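PDB 2HQ4: PH1570-like domain-containing protein from Pyrococcus horikoshii, which is of unknown function but, in this hyperthermophilic archaeon, folds as an antiparallel beta sheet packed with helices. Local coordinates for residues Gln11-Leu16 against Val60-Cys65; Phe23-Phe28 against Tyr48-Pro53. All blocks are in the same frame, centred on the assembly; numbering follows the deposited sequence.

Interaction 1. Residues Gln11-Leu16 against Val60-Cys65; sequences QCEEKL and VYPFEC
Cys12 and Cys65 are joined by a disulfide, SG to SG 2.2 Å, which ties the strand 10-13 to the first turns of the helix 61-70. The two half-cystines come to the bond differently. Cys12 has SG beside its own backbone N, anti to the carbonyl carbon (chi1 -78°), whereas Cys65 swings SG anti to the backbone N. The torsion about the S-S bond is -74°. Strand and helix run nearly antiparallel, and their axes approach to 7.1 Å.

One helical turn before Cys65, the start of the helix lies against the backbone of Cys12. The carbonyl oxygen Cys12 O sits 3.3 Å from Pro62 CA, a CA-H...O contact, and it also lies at the edge of the Tyr61 ring, near the ring plane, 3.4 Å from CE2. This buried oxygen has no hydrogen-bond partner in the model; its near neighbours across the contact are the C-H groups of Pro62 and Tyr61. The phenol end of Tyr61 returns to the strand through a water, which donates to Gln11 O and is also hydrogen-bonded to Tyr61 OH.

Pro62 makes the apolar part of the contact. The aliphatic part of Glu13 lies side by side with the proline ring, CG to Pro62 CG 3.8 Å, while its carboxylate turns to other partners: OE1 takes the N-H of Glu14 on its anti lone pair, and OE2 is hydrogen-bonded to Tyr55 OH of helix 40-55. Leu16 crosses the proline at about a right angle, and its CD2 branch rests 3.6 Å from Pro62 CB.

The whole is a disulfide cross-link between an outermost strand of the antiparallel sheet and the N-terminal turns of helix 61-70.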
loop_
_atom_site.group_PDB
_atom_site.type_symbol
_atom_site.label_atom_id
_atom_site.label_comp_id
_atom_site.label_asym_id
_atom_site.label_seq_id
_atom_site.Cartn_x
_atom_site.Cartn_y
_atom_site.Cartn_z
ATOM N N GLN A 11 -10.630 15.570 1.576
ATOM C CA GLN A 11 -9.428 16.352 1.340
ATOM C C GLN A 11 -8.662 16.484 2.662
ATOM O O GLN A 11 -9.215 16.988 3.660
ATOM C CB GLN A 11 -9.798 17.721 0.748
ATOM C CG GLN A 11 -8.619 18.466 0.097
ATOM C CD GLN A 11 -8.316 17.951 -1.306
ATOM O OE1 GLN A 11 -9.222 17.507 -2.035
ATOM N NE2 GLN A 11 -7.043 17.999 -1.695
ATOM N N CYS A 12 -7.406 16.024 2.688
ATOM C CA CYS A 12 -6.557 16.039 3.913
ATOM C C CYS A 12 -5.281 16.900 3.834
ATOM O O CYS A 12 -4.597 17.068 4.808
ATOM C CB CYS A 12 -6.202 14.619 4.328
ATOM S SG CYS A 12 -7.654 13.801 5.205
ATOM N N GLU A 13 -4.979 17.392 2.654
ATOM C CA GLU A 13 -3.981 18.445 2.444
ATOM C C GLU A 13 -4.335 19.108 1.137
ATOM O O GLU A 13 -5.325 18.717 0.510
ATOM C CB GLU A 13 -2.548 17.869 2.438
ATOM C CG GLU A 13 -1.696 18.323 3.642
ATOM C CD GLU A 13 -1.162 19.761 3.487
ATOM O OE1 GLU A 13 -1.503 20.426 2.471
ATOM O OE2 GLU A 13 -0.449 20.234 4.385
ATOM N N GLU A 14 -3.519 20.086 0.704
ATOM C CA GLU A 14 -3.780 20.837 -0.504
ATOM C C GLU A 14 -4.034 19.917 -1.688
ATOM O O GLU A 14 -4.981 20.112 -2.461
ATOM C CB GLU A 14 -2.579 21.771 -0.832
ATOM C CG GLU A 14 -2.918 22.737 -1.978
ATOM C CD GLU A 14 -1.706 23.473 -2.556
ATOM O OE1 GLU A 14 -0.598 23.416 -1.965
ATOM O OE2 GLU A 14 -1.870 24.088 -3.647
ATOM N N LYS A 15 -3.190 18.895 -1.827
ATOM C CA LYS A 15 -3.288 18.028 -2.996
ATOM C C LYS A 15 -3.389 16.547 -2.586
ATOM O O LYS A 15 -3.031 15.674 -3.373
ATOM C CB LYS A 15 -2.048 18.254 -3.862
ATOM C CG LYS A 15 -2.063 19.678 -4.521
ATOM C CD LYS A 15 -0.876 19.840 -5.461
ATOM C CE LYS A 15 -1.004 21.203 -6.203
ATOM N NZ LYS A 15 0.166 21.320 -7.150
ATOM N N LEU A 16 -3.818 16.295 -1.345
ATOM C CA LEU A 16 -4.066 14.935 -0.849
ATOM C C LEU A 16 -5.556 14.679 -0.635
ATOM O O LEU A 16 -6.218 15.436 0.098
ATOM C CB LEU A 16 -3.309 14.705 0.449
ATOM C CG LEU A 16 -3.563 13.393 1.209
ATOM C CD1 LEU A 16 -3.023 12.162 0.402
ATOM C CD2 LEU A 16 -2.918 13.483 2.573
ATOM N N VAL A 60 1.086 15.890 12.519
ATOM C CA VAL A 60 1.110 15.864 11.069
ATOM C C VAL A 60 -0.343 15.907 10.670
ATOM O O VAL A 60 -1.035 14.881 10.696
ATOM C CB VAL A 60 1.779 14.595 10.549
ATOM C CG1 VAL A 60 1.771 14.587 9.017
ATOM C CG2 VAL A 60 3.203 14.532 11.078
ATOM N N TYR A 61 -0.815 17.110 10.348
ATOM C CA TYR A 61 -2.223 17.353 10.027
ATOM C C TYR A 61 -2.908 16.319 9.067
ATOM O O TYR A 61 -3.948 15.764 9.430
ATOM C CB TYR A 61 -2.398 18.781 9.525
ATOM C CG TYR A 61 -3.791 19.087 9.112
ATOM C CD1 TYR A 61 -4.700 19.645 10.014
ATOM C CD2 TYR A 61 -4.220 18.782 7.821
ATOM C CE1 TYR A 61 -5.987 19.890 9.613
ATOM C CE2 TYR A 61 -5.458 19.008 7.431
ATOM C CZ TYR A 61 -6.357 19.547 8.313
ATOM O OH TYR A 61 -7.632 19.767 7.846
ATOM N N PRO A 62 -2.340 16.094 7.846
ATOM C CA PRO A 62 -2.967 15.142 6.912
ATOM C C PRO A 62 -3.112 13.752 7.471
ATOM O O PRO A 62 -4.088 13.109 7.128
ATOM C CB PRO A 62 -2.005 15.107 5.696
ATOM C CG PRO A 62 -0.668 15.685 6.214
ATOM C CD PRO A 62 -1.155 16.742 7.235
ATOM N N PHE A 63 -2.127 13.302 8.244
ATOM C CA PHE A 63 -2.155 12.032 8.987
ATOM C C PHE A 63 -3.256 12.006 10.064
ATOM O O PHE A 63 -3.996 11.033 10.175
ATOM C CB PHE A 63 -0.754 11.775 9.555
ATOM C CG PHE A 63 -0.668 10.710 10.605
ATOM C CD1 PHE A 63 -0.656 9.345 10.260
ATOM C CD2 PHE A 63 -0.498 11.072 11.941
ATOM C CE1 PHE A 63 -0.528 8.375 11.235
ATOM C CE2 PHE A 63 -0.343 10.092 12.957
ATOM C CZ PHE A 63 -0.353 8.743 12.611
ATOM N N GLU A 64 -3.394 13.096 10.811
ATOM C CA GLU A 64 -4.517 13.220 11.757
ATOM C C GLU A 64 -5.879 13.243 11.075
ATOM O O GLU A 64 -6.819 12.572 11.528
ATOM C CB GLU A 64 -4.324 14.439 12.651
ATOM C CG GLU A 64 -3.051 14.344 13.502
ATOM C CD GLU A 64 -3.093 13.226 14.550
ATOM O OE1 GLU A 64 -4.195 12.944 15.058
ATOM O OE2 GLU A 64 -2.032 12.618 14.854
ATOM N N CYS A 65 -5.983 14.004 9.988
ATOM C CA CYS A 65 -7.182 14.074 9.165
ATOM C C CYS A 65 -7.616 12.676 8.610
ATOM O O CYS A 65 -8.803 12.301 8.646
ATOM C CB CYS A 65 -6.940 15.091 8.020
ATOM S SG CYS A 65 -8.233 15.204 6.746
HETATM O O HOH W 1 -8.680 19.386 4.826
#

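Interaction 2. Residues Phe23-Phe28 against Tyr48-Pro53; sequences FKDEKF and YELYLP
An Asx motif at the end of strand 22-25, running into the turn 26-28, faces the helix 40-55 here, part of the packing of that helix on the antiparallel sheet. Asp25 OD1 accepts the backbone N-H of Phe28 at 2.9 Å in a nearly straight bond (174°), with a weak second bond from the N-H of Lys27. The turn thus fixes the carboxylate, and its other oxygen is presented to the helix.

Phe28 and Tyr51 form a T-shaped pair, the edge of Phe28 toward the face of Tyr51, with ring planes 76° apart. Phe28 CE2 stands 3.7 Å from Tyr51 CZ, displaced toward the rim of the tyrosine ring. On one face of the Phe28 ring lies Lys27 CG, over the centre, while the ammonium of Lys27 goes on to Glu54 further along the helix.

Leu50 splits its branches between two phenylalanines. CD2 packs by Phe28 CG, the two side chains sliding past each other in opposite directions, and CD1 meets Phe23 CE2 tip to tip at 4.0 Å.

Asp25 and Tyr51 also reach toward each other tip to tip: Tyr51 OH donates to OD2 at 2.6 Å, on the syn side of the carboxylate and only slightly out of its plane.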
loop_
_atom_site.group_PDB
_atom_site.type_symbol
_atom_site.label_atom_id
_atom_site.label_comp_id
_atom_site.label_asym_id
_atom_site.label_seq_id
_atom_site.Cartn_x
_atom_site.Cartn_y
_atom_site.Cartn_z
ATOM N N PHE A 23 -5.407 6.386 -1.305
ATOM C CA PHE A 23 -5.235 7.837 -1.302
ATOM C C PHE A 23 -4.551 8.294 -2.597
ATOM O O PHE A 23 -3.834 7.514 -3.232
ATOM C CB PHE A 23 -4.526 8.338 -0.007
ATOM C CG PHE A 23 -3.027 8.019 0.072
ATOM C CD1 PHE A 23 -2.569 6.964 0.845
ATOM C CD2 PHE A 23 -2.088 8.847 -0.583
ATOM C CE1 PHE A 23 -1.157 6.683 0.939
ATOM C CE2 PHE A 23 -0.734 8.577 -0.532
ATOM C CZ PHE A 23 -0.260 7.503 0.240
ATOM N N LYS A 24 -4.819 9.544 -2.977
ATOM C CA LYS A 24 -4.252 10.165 -4.157
ATOM C C LYS A 24 -3.574 11.475 -3.747
ATOM O O LYS A 24 -4.247 12.404 -3.292
ATOM C CB LYS A 24 -5.348 10.495 -5.166
ATOM C CG LYS A 24 -4.826 11.139 -6.460
ATOM C CD LYS A 24 -5.982 11.484 -7.430
ATOM C CE LYS A 24 -5.393 12.000 -8.758
ATOM N NZ LYS A 24 -6.446 12.429 -9.711
ATOM N N ASP A 25 -2.268 11.551 -3.958
ATOM C CA ASP A 25 -1.535 12.762 -3.613
ATOM C C ASP A 25 -0.915 13.361 -4.869
ATOM O O ASP A 25 0.030 12.780 -5.439
ATOM C CB ASP A 25 -0.458 12.442 -2.596
ATOM C CG ASP A 25 0.132 13.690 -1.999
ATOM O OD1 ASP A 25 0.692 14.492 -2.783
ATOM O OD2 ASP A 25 0.062 13.852 -0.766
ATOM N N GLU A 26 -1.441 14.503 -5.290
ATOM C CA GLU A 26 -0.969 15.140 -6.546
ATOM C C GLU A 26 0.261 16.052 -6.340
ATOM O O GLU A 26 0.896 16.458 -7.310
ATOM C CB GLU A 26 -2.101 15.904 -7.220
ATOM C CG GLU A 26 -3.289 15.025 -7.562
ATOM C CD GLU A 26 -4.278 15.726 -8.477
ATOM O OE1 GLU A 26 -4.906 16.685 -8.027
ATOM O OE2 GLU A 26 -4.445 15.320 -9.650
ATOM N N LYS A 27 0.629 16.322 -5.095
ATOM C CA LYS A 27 1.889 17.019 -4.833
ATOM C C LYS A 27 3.075 16.067 -5.059
ATOM O O LYS A 27 4.050 16.383 -5.754
ATOM C CB LYS A 27 1.922 17.504 -3.377
ATOM C CG LYS A 27 3.248 18.157 -2.982
ATOM C CD LYS A 27 3.193 18.807 -1.610
ATOM C CE LYS A 27 4.503 19.590 -1.384
ATOM N NZ LYS A 27 4.580 20.229 -0.023
ATOM N N PHE A 28 2.987 14.902 -4.431
ATOM C CA PHE A 28 4.051 13.908 -4.517
ATOM C C PHE A 28 3.836 12.886 -5.625
ATOM O O PHE A 28 4.712 12.081 -5.858
ATOM C CB PHE A 28 4.288 13.251 -3.149
ATOM C CG PHE A 28 4.731 14.219 -2.090
ATOM C CD1 PHE A 28 6.024 14.804 -2.148
ATOM C CD2 PHE A 28 3.881 14.577 -1.041
ATOM C CE1 PHE A 28 6.440 15.761 -1.176
ATOM C CE2 PHE A 28 4.295 15.481 -0.062
ATOM C CZ PHE A 28 5.587 16.075 -0.132
ATOM N N TYR A 48 1.900 9.968 6.747
ATOM C CA TYR A 48 2.796 10.514 7.752
ATOM C C TYR A 48 4.203 10.747 7.200
ATOM O O TYR A 48 4.790 11.844 7.356
ATOM C CB TYR A 48 2.828 9.561 8.942
ATOM C CG TYR A 48 3.626 10.038 10.142
ATOM C CD1 TYR A 48 3.020 10.780 11.169
ATOM C CD2 TYR A 48 4.976 9.704 10.274
ATOM C CE1 TYR A 48 3.779 11.210 12.301
ATOM C CE2 TYR A 48 5.729 10.136 11.379
ATOM C CZ TYR A 48 5.114 10.872 12.378
ATOM O OH TYR A 48 5.881 11.251 13.459
ATOM N N GLU A 49 4.751 9.716 6.570
ATOM C CA GLU A 49 6.092 9.809 6.027
ATOM C C GLU A 49 6.182 10.874 4.920
ATOM O O GLU A 49 7.173 11.600 4.869
ATOM C CB GLU A 49 6.581 8.440 5.536
ATOM C CG GLU A 49 7.940 8.502 4.839
ATOM C CD GLU A 49 8.509 7.141 4.511
ATOM O OE1 GLU A 49 8.063 6.133 5.111
ATOM O OE2 GLU A 49 9.436 7.077 3.661
ATOM N N LEU A 50 5.151 10.986 4.075
ATOM C CA LEU A 50 5.125 11.972 3.002
ATOM C C LEU A 50 5.156 13.442 3.508
ATOM O O LEU A 50 5.804 14.301 2.890
ATOM C CB LEU A 50 3.925 11.769 2.079
ATOM C CG LEU A 50 3.944 10.656 1.015
ATOM C CD1 LEU A 50 2.613 10.668 0.235
ATOM C CD2 LEU A 50 5.157 10.866 0.016
ATOM N N TYR A 51 4.475 13.694 4.631
ATOM C CA TYR A 51 4.253 15.052 5.143
ATOM C C TYR A 51 5.111 15.397 6.358
ATOM O O TYR A 51 5.198 16.567 6.750
ATOM C CB TYR A 51 2.732 15.308 5.383
ATOM C CG TYR A 51 2.062 15.548 4.060
ATOM C CD1 TYR A 51 2.103 16.819 3.469
ATOM C CD2 TYR A 51 1.540 14.483 3.306
ATOM C CE1 TYR A 51 1.548 17.053 2.199
ATOM C CE2 TYR A 51 0.980 14.693 2.014
ATOM C CZ TYR A 51 0.985 15.986 1.482
ATOM O OH TYR A 51 0.448 16.221 0.244
ATOM N N LEU A 52 5.791 14.392 6.904
ATOM C CA LEU A 52 6.761 14.571 7.982
ATOM C C LEU A 52 7.750 15.708 7.714
ATOM O O LEU A 52 7.975 16.531 8.614
ATOM C CB LEU A 52 7.500 13.259 8.277
ATOM C CG LEU A 52 8.578 13.191 9.336
ATOM C CD1 LEU A 52 8.025 13.721 10.664
ATOM C CD2 LEU A 52 8.994 11.734 9.474
ATOM N N PRO A 53 8.342 15.764 6.502
ATOM C CA PRO A 53 9.256 16.875 6.220
ATOM C C PRO A 53 8.649 18.279 6.347
ATOM O O PRO A 53 9.352 19.184 6.768
ATOM C CB PRO A 53 9.684 16.614 4.763
ATOM C CG PRO A 53 9.569 15.103 4.593
ATOM C CD PRO A 53 8.278 14.827 5.358
#

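Interaction 2 is nested within the chain loop that the disulfide of interaction 1 closes, and both join the same sheet to helices that follow one another in sequence. Each is partly buried, but interaction 1 lies farther out, about 17 Å from the chain centre against about 13 Å, measured between centres. Its outermost strand is held covalently, with a bridging water; residues 23-28, the end of a strand further into the sheet and the turn after it, rely on leucine and aromatic packing and a buried carboxylate-phenol hydrogen bond. The two touch directly: Pro62 CG packs 3.5 Å from Tyr51 CG, and Leu16 CD1 lies 3.6 Å from Phe23 CD2.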